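Local coordinates for protein cellulose 1,4-beta-cellobiosidase (PDB 4JJJ) that probably hydrolyses the beta-1,4 linkages of cellulose to release cellobiose, through its family 48 glycoside hydrolase catalytic domain, at residues A[92-104]-A[311-323]. The protein carries 1 engineered substitution. Numbering follows the deposited sequence. Where two conformers were deposited one is given.
Sequences PTNSAYNPNSPAT and SAWAWRIGSSSSH. With BGC (beta-D-glucopyranose), chain D; BGC (beta-D-glucopyranose), chain B; BGC (beta-D-glucopyranose), chain C; BGC (beta-D-glucopyranose), chain E.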
loop_
_atom_site.group_PDB
_atom_site.type_symbol
_atom_site.label_atom_id
_atom_site.label_comp_id
_atom_site.label_asym_id
_atom_site.label_seq_id
_atom_site.Cartn_x
_atom_site.Cartn_y
_atom_site.Cartn_z
ATOM N N PRO A 92 -21.651 -9.795 0.852
ATOM C CA PRO A 92 -22.820 -10.477 1.495
ATOM C C PRO A 92 -22.843 -11.993 1.555
ATOM O O PRO A 92 -23.643 -12.548 2.368
ATOM C CB PRO A 92 -23.970 -9.990 0.578
ATOM C CG PRO A 92 -23.353 -9.765 -0.764
ATOM C CD PRO A 92 -22.013 -9.084 -0.369
ATOM N N THR A 93 -21.948 -12.668 0.814
ATOM C CA THR A 93 -22.075 -14.135 0.666
ATOM C C THR A 93 -20.832 -14.907 1.157
ATOM O O THR A 93 -20.525 -15.950 0.629
ATOM C CB THR A 93 -22.427 -14.470 -0.770
ATOM O OG1 THR A 93 -21.486 -13.887 -1.672
ATOM C CG2 THR A 93 -23.788 -14.021 -1.126
ATOM N N ASN A 94 -20.180 -14.455 2.212
ATOM C CA ASN A 94 -19.070 -15.217 2.763
ATOM C C ASN A 94 -19.525 -16.586 3.338
ATOM O O ASN A 94 -18.717 -17.477 3.505
ATOM C CB ASN A 94 -18.326 -14.457 3.861
ATOM C CG ASN A 94 -17.501 -13.305 3.318
ATOM O OD1 ASN A 94 -16.418 -13.518 2.743
ATOM N ND2 ASN A 94 -17.963 -12.120 3.566
ATOM N N SER A 95 -20.799 -16.773 3.613
ATOM C CA SER A 95 -21.241 -18.116 4.145
ATOM C C SER A 95 -20.994 -19.240 3.194
ATOM O O SER A 95 -20.944 -20.424 3.621
ATOM C CB SER A 95 -22.734 -18.117 4.533
ATOM O OG SER A 95 -23.528 -17.991 3.368
ATOM N N ALA A 96 -20.910 -18.929 1.927
ATOM C CA ALA A 96 -20.611 -19.914 0.897
ATOM C C ALA A 96 -19.154 -20.322 0.822
ATOM O O ALA A 96 -18.834 -21.240 0.078
ATOM C CB ALA A 96 -21.056 -19.434 -0.459
ATOM N N TYR A 97 -18.289 -19.590 1.536
ATOM C CA TYR A 97 -16.876 -19.854 1.432
ATOM C C TYR A 97 -16.599 -21.219 2.039
ATOM O O TYR A 97 -17.200 -21.586 3.098
ATOM C CB TYR A 97 -16.105 -18.763 2.184
ATOM C CG TYR A 97 -14.644 -18.955 2.150
ATOM C CD1 TYR A 97 -13.982 -19.011 0.955
ATOM C CD2 TYR A 97 -13.958 -19.200 3.299
ATOM C CE1 TYR A 97 -12.602 -19.234 0.885
ATOM C CE2 TYR A 97 -12.604 -19.409 3.311
ATOM C CZ TYR A 97 -11.896 -19.404 2.102
ATOM O OH TYR A 97 -10.499 -19.594 2.020
ATOM N N ASN A 98 -15.696 -21.943 1.401
ATOM C CA ASN A 98 -15.200 -23.235 1.875
ATOM C C ASN A 98 -13.680 -23.193 2.091
ATOM O O ASN A 98 -12.889 -23.230 1.127
ATOM C CB ASN A 98 -15.502 -24.318 0.830
ATOM C CG ASN A 98 -14.994 -25.690 1.248
ATOM O OD1 ASN A 98 -14.513 -25.895 2.384
ATOM N ND2 ASN A 98 -15.193 -26.688 0.340
ATOM N N PRO A 99 -13.248 -23.128 3.354
ATOM C CA PRO A 99 -11.808 -22.955 3.553
ATOM C C PRO A 99 -10.969 -24.148 3.099
ATOM O O PRO A 99 -9.784 -24.029 2.859
ATOM C CB PRO A 99 -11.666 -22.767 5.063
ATOM C CG PRO A 99 -12.996 -22.688 5.575
ATOM C CD PRO A 99 -14.013 -23.083 4.588
ATOM N N ASN A 100 -11.604 -25.324 2.975
ATOM C CA ASN A 100 -10.926 -26.436 2.384
ATOM C C ASN A 100 -10.740 -26.371 0.870
ATOM O O ASN A 100 -9.953 -27.118 0.300
ATOM C CB ASN A 100 -11.665 -27.752 2.722
ATOM C CG ASN A 100 -11.574 -28.147 4.179
ATOM O OD1 ASN A 100 -10.989 -27.496 5.060
ATOM N ND2 ASN A 100 -12.164 -29.279 4.453
ATOM N N SER A 101 -11.440 -25.461 0.212
ATOM C CA SER A 101 -11.260 -25.218 -1.203
ATOM C C SER A 101 -11.400 -23.693 -1.411
ATOM O O SER A 101 -12.469 -23.144 -1.741
ATOM C CB SER A 101 -12.304 -25.983 -2.010
ATOM O OG SER A 101 -11.966 -25.953 -3.362
ATOM N N PRO A 102 -10.314 -22.999 -1.082
ATOM C CA PRO A 102 -10.401 -21.541 -1.035
ATOM C C PRO A 102 -10.594 -20.796 -2.280
ATOM O O PRO A 102 -11.208 -19.715 -2.242
ATOM C CB PRO A 102 -9.070 -21.119 -0.386
ATOM C CG PRO A 102 -8.441 -22.334 0.147
ATOM C CD PRO A 102 -9.020 -23.520 -0.617
ATOM N N ALA A 103 -10.112 -21.335 -3.396
ATOM C CA ALA A 103 -10.068 -20.620 -4.647
ATOM C C ALA A 103 -9.713 -21.620 -5.721
ATOM O O ALA A 103 -9.135 -22.681 -5.421
ATOM C CB ALA A 103 -9.040 -19.495 -4.591
ATOM N N THR A 104 -9.978 -21.257 -6.972
ATOM C CA THR A 104 -9.464 -21.960 -8.134
ATOM C C THR A 104 -8.283 -21.236 -8.700
ATOM O O THR A 104 -8.343 -20.023 -8.930
ATOM C CB THR A 104 -10.584 -22.136 -9.239
ATOM O OG1 THR A 104 -11.712 -22.834 -8.639
ATOM C CG2 THR A 104 -9.994 -22.962 -10.419
ATOM N N SER A 311 -27.460 -20.310 -5.318
ATOM C CA SER A 311 -26.330 -21.266 -5.115
ATOM C C SER A 311 -24.893 -20.557 -5.014
ATOM O O SER A 311 -24.013 -20.691 -5.912
ATOM C CB SER A 311 -26.337 -22.340 -6.227
ATOM O OG SER A 311 -25.091 -23.055 -6.288
ATOM N N ALA A 312 -24.719 -19.840 -3.900
ATOM C CA ALA A 312 -23.587 -18.930 -3.656
ATOM C C ALA A 312 -22.253 -19.688 -3.715
ATOM O O ALA A 312 -22.207 -20.889 -3.431
ATOM C CB ALA A 312 -23.764 -18.185 -2.296
ATOM N N TRP A 313 -21.170 -19.010 -4.165
ATOM C CA TRP A 313 -19.779 -19.542 -4.069
ATOM C C TRP A 313 -18.934 -18.302 -3.544
ATOM O O TRP A 313 -19.401 -17.212 -3.606
ATOM C CB TRP A 313 -19.164 -20.056 -5.321
ATOM C CG TRP A 313 -19.369 -19.246 -6.585
ATOM C CD1 TRP A 313 -20.330 -19.490 -7.539
ATOM C CD2 TRP A 313 -18.588 -18.132 -7.083
ATOM N NE1 TRP A 313 -20.208 -18.603 -8.588
ATOM C CE2 TRP A 313 -19.164 -17.745 -8.331
ATOM C CE3 TRP A 313 -17.500 -17.400 -6.590
ATOM C CZ2 TRP A 313 -18.677 -16.711 -9.087
ATOM C CZ3 TRP A 313 -16.986 -16.386 -7.367
ATOM C CH2 TRP A 313 -17.597 -16.011 -8.592
ATOM N N ALA A 314 -17.764 -18.564 -2.997
ATOM C CA ALA A 314 -16.937 -17.483 -2.429
ATOM C C ALA A 314 -15.531 -17.999 -2.417
ATOM O O ALA A 314 -15.265 -19.244 -2.562
ATOM C CB ALA A 314 -17.377 -17.051 -1.034
ATOM N N TRP A 315 -14.559 -17.076 -2.396
ATOM C CA TRP A 315 -13.192 -17.459 -2.460
ATOM C C TRP A 315 -12.329 -16.403 -1.676
ATOM O O TRP A 315 -12.785 -15.277 -1.341
ATOM C CB TRP A 315 -12.672 -17.487 -3.871
ATOM C CG TRP A 315 -12.918 -16.234 -4.597
ATOM C CD1 TRP A 315 -14.063 -15.923 -5.290
ATOM C CD2 TRP A 315 -12.069 -15.085 -4.664
ATOM N NE1 TRP A 315 -13.980 -14.621 -5.786
ATOM C CE2 TRP A 315 -12.720 -14.122 -5.487
ATOM C CE3 TRP A 315 -10.790 -14.786 -4.173
ATOM C CZ2 TRP A 315 -12.191 -12.860 -5.743
ATOM C CZ3 TRP A 315 -10.230 -13.543 -4.454
ATOM C CH2 TRP A 315 -10.941 -12.559 -5.237
ATOM N N ARG A 316 -11.104 -16.851 -1.362
ATOM C CA ARG A 316 -10.072 -16.017 -0.669
ATOM C C ARG A 316 -8.737 -16.423 -1.182
ATOM O O ARG A 316 -8.461 -17.640 -1.450
ATOM C CB ARG A 316 -10.085 -16.194 0.843
ATOM C CG ARG A 316 -11.405 -15.772 1.477
ATOM C CD ARG A 316 -11.471 -15.923 2.976
ATOM N NE ARG A 316 -12.827 -15.580 3.372
ATOM C CZ ARG A 316 -13.322 -15.602 4.601
ATOM N NH1 ARG A 316 -12.603 -15.948 5.667
ATOM N NH2 ARG A 316 -14.583 -15.256 4.785
ATOM N N ILE A 317 -7.826 -15.416 -1.277
ATOM C CA ILE A 317 -6.428 -15.639 -1.663
ATOM C C ILE A 317 -5.562 -14.829 -0.737
ATOM O O ILE A 317 -5.979 -13.729 -0.349
ATOM C CB ILE A 317 -6.109 -15.364 -3.114
ATOM C CG1 ILE A 317 -6.439 -13.871 -3.505
ATOM C CG2 ILE A 317 -6.898 -16.320 -4.075
ATOM C CD1 ILE A 317 -6.306 -13.481 -4.972
ATOM N N GLY A 318 -4.366 -15.331 -0.436
ATOM C CA GLY A 318 -3.246 -14.535 0.083
ATOM C C GLY A 318 -2.550 -13.948 -1.062
ATOM O O GLY A 318 -3.107 -13.649 -2.095
ATOM N N SER A 319 -1.221 -13.749 -0.926
ATOM C CA SER A 319 -0.386 -13.386 -2.044
ATOM C C SER A 319 1.018 -13.879 -1.803
ATOM O O SER A 319 1.448 -13.939 -0.651
ATOM C CB SER A 319 -0.515 -11.959 -2.512
ATOM O OG SER A 319 0.370 -11.154 -1.832
ATOM N N SER A 320 1.744 -14.205 -2.850
ATOM C CA SER A 320 2.968 -14.961 -2.724
ATOM C C SER A 320 4.263 -14.138 -2.674
ATOM O O SER A 320 5.318 -14.690 -2.290
ATOM C CB SER A 320 3.100 -15.895 -3.930
ATOM O OG SER A 320 2.001 -16.814 -3.939
ATOM N N SER A 321 4.163 -12.859 -2.999
ATOM C CA SER A 321 5.370 -12.018 -3.153
ATOM C C SER A 321 5.301 -10.890 -2.139
ATOM O O SER A 321 4.197 -10.261 -1.960
ATOM C CB SER A 321 5.449 -11.453 -4.543
ATOM O OG SER A 321 6.634 -10.724 -4.713
ATOM N N SER A 322 6.437 -10.617 -1.494
ATOM C CA SER A 322 6.534 -9.632 -0.401
ATOM C C SER A 322 7.637 -8.672 -0.678
ATOM O O SER A 322 8.698 -9.038 -1.229
ATOM C CB SER A 322 6.707 -10.293 0.984
ATOM O OG SER A 322 5.640 -11.173 1.325
ATOM N N HIS A 323 7.371 -7.385 -0.382
ATOM C CA HIS A 323 8.231 -6.276 -0.665
ATOM C C HIS A 323 8.728 -5.679 0.651
ATOM O O HIS A 323 7.950 -5.435 1.551
ATOM C CB HIS A 323 7.402 -5.272 -1.484
ATOM C CG HIS A 323 8.122 -4.095 -2.058
ATOM N ND1 HIS A 323 8.859 -3.174 -1.314
ATOM C CD2 HIS A 323 8.198 -3.641 -3.331
ATOM C CE1 HIS A 323 9.284 -2.202 -2.080
ATOM N NE2 HIS A 323 8.910 -2.482 -3.335
HETATM C C2 BGC D . -10.558 -13.547 -9.829
HETATM C C3 BGC D . -11.644 -14.475 -9.299
HETATM C C4 BGC D . -11.012 -15.806 -8.812
HETATM C C5 BGC D . -9.896 -15.489 -7.813
HETATM C C6 BGC D . -9.099 -16.774 -7.403
HETATM C C1 BGC D . -9.529 -13.313 -8.726
HETATM O O2 BGC D . -11.193 -12.327 -10.158
HETATM O O3 BGC D . -12.564 -14.725 -10.386
HETATM O O4 BGC D . -11.968 -16.587 -8.095
HETATM O O5 BGC D . -8.962 -14.600 -8.438
HETATM O O6 BGC D . -8.386 -17.342 -8.501
HETATM C C2 BGC B . -13.203 -18.553 -7.819
HETATM C C3 BGC B . -14.023 -19.672 -8.498
HETATM C C4 BGC B . -15.034 -19.055 -9.475
HETATM C C5 BGC B . -14.343 -18.045 -10.428
HETATM C C6 BGC B . -15.180 -17.335 -11.496
HETATM C C1 BGC B . -12.622 -17.628 -8.857
HETATM O O2 BGC B . -12.234 -19.192 -7.059
HETATM O O3 BGC B . -14.755 -20.428 -7.491
HETATM O O4 BGC B . -15.423 -20.132 -10.435
HETATM O O5 BGC B . -13.724 -17.017 -9.574
HETATM O O6 BGC B . -14.537 -17.158 -12.761
HETATM C C2 BGC C . -5.261 -11.268 -8.116
HETATM C C3 BGC C . -6.271 -12.157 -8.811
HETATM C C4 BGC C . -7.693 -11.886 -8.357
HETATM C C5 BGC C . -8.016 -10.415 -8.387
HETATM C C6 BGC C . -9.312 -10.016 -7.788
HETATM C C1 BGC C . -5.717 -9.795 -8.252
HETATM O O2 BGC C . -3.935 -11.440 -8.598
HETATM O O3 BGC C . -5.934 -13.552 -8.579
HETATM O O4 BGC C . -8.542 -12.587 -9.328
HETATM O O5 BGC C . -7.000 -9.652 -7.665
HETATM O O6 BGC C . -9.577 -8.637 -7.962
HETATM C C2 BGC E . -17.153 -21.267 -11.440
HETATM C C3 BGC E . -18.402 -22.128 -11.257
HETATM C C4 BGC E . -18.249 -22.996 -9.996
HETATM C C5 BGC E . -17.896 -22.129 -8.772
HETATM C C6 BGC E . -17.912 -22.948 -7.492
HETATM C C1 BGC E . -16.706 -20.601 -10.099
HETATM O O2 BGC E . -17.485 -20.308 -12.443
HETATM O O3 BGC E . -18.545 -22.951 -12.476
HETATM O O4 BGC E . -19.454 -23.770 -9.826
HETATM O O5 BGC E . -16.519 -21.642 -9.062
HETATM O O6 BGC E . -16.697 -23.639 -7.649
HETATM O O HOH W 1 -14.651 -15.071 1.067
HETATM O O HOH W 2 -17.562 -21.554 -2.190
HETATM O O HOH W 3 -14.554 -21.586 -1.354
#
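Tyr97, with CG anti to the backbone N (chi1 179°), and Arg316, extended from CG to NE, lay ring and guanidinium flat on each other, planes 8° apart. This stack joins a loop to edge strand 314-317 of an antiparallel sheet that lines the glucan tunnel of this family 48 (α/α)6 catalytic domain. Arg316 CD makes a CH-pi contact over the same ring face, beside the off-centre cation-pi pair. Arg316 NH2 donates to Asn94 OD1 (3.2 Å) from above the amide's carbonyl plane, while Asn94 ND2 is hydrogen-bonded to Gln91 OE1. A water accepts from Arg316 NE and donates to Asn94 OD1 and Trp315 O; Tyr265 OH is hydrogen-bonded to Arg316 NH1, and Asp128 OD2 to Tyr97 OH. The guanidinium's bonds and the stack together probably restrain it from turning. Ala96 CB meets Ala312 CB at 3.5 Å. On the side of the strand other than that of Ala314 and Arg316, Trp313 and Trp315 turn their indoles to the glucan. Trp313 spans the chain B and chain E glucoses; one face of Trp315 packs against the chain D glucose and its link to chain B, Trp315 CD1 lying 3.6 Å from O4 of the chain D glucose. An alanine in place of Trp315 would strip away the indole and probably leave that glucose free to shift. Pro102 O accepts a hydrogen bond from Arg316 N (3.0 Å) and a CA-H...O contact from Trp315 CA, also 3.0 Å.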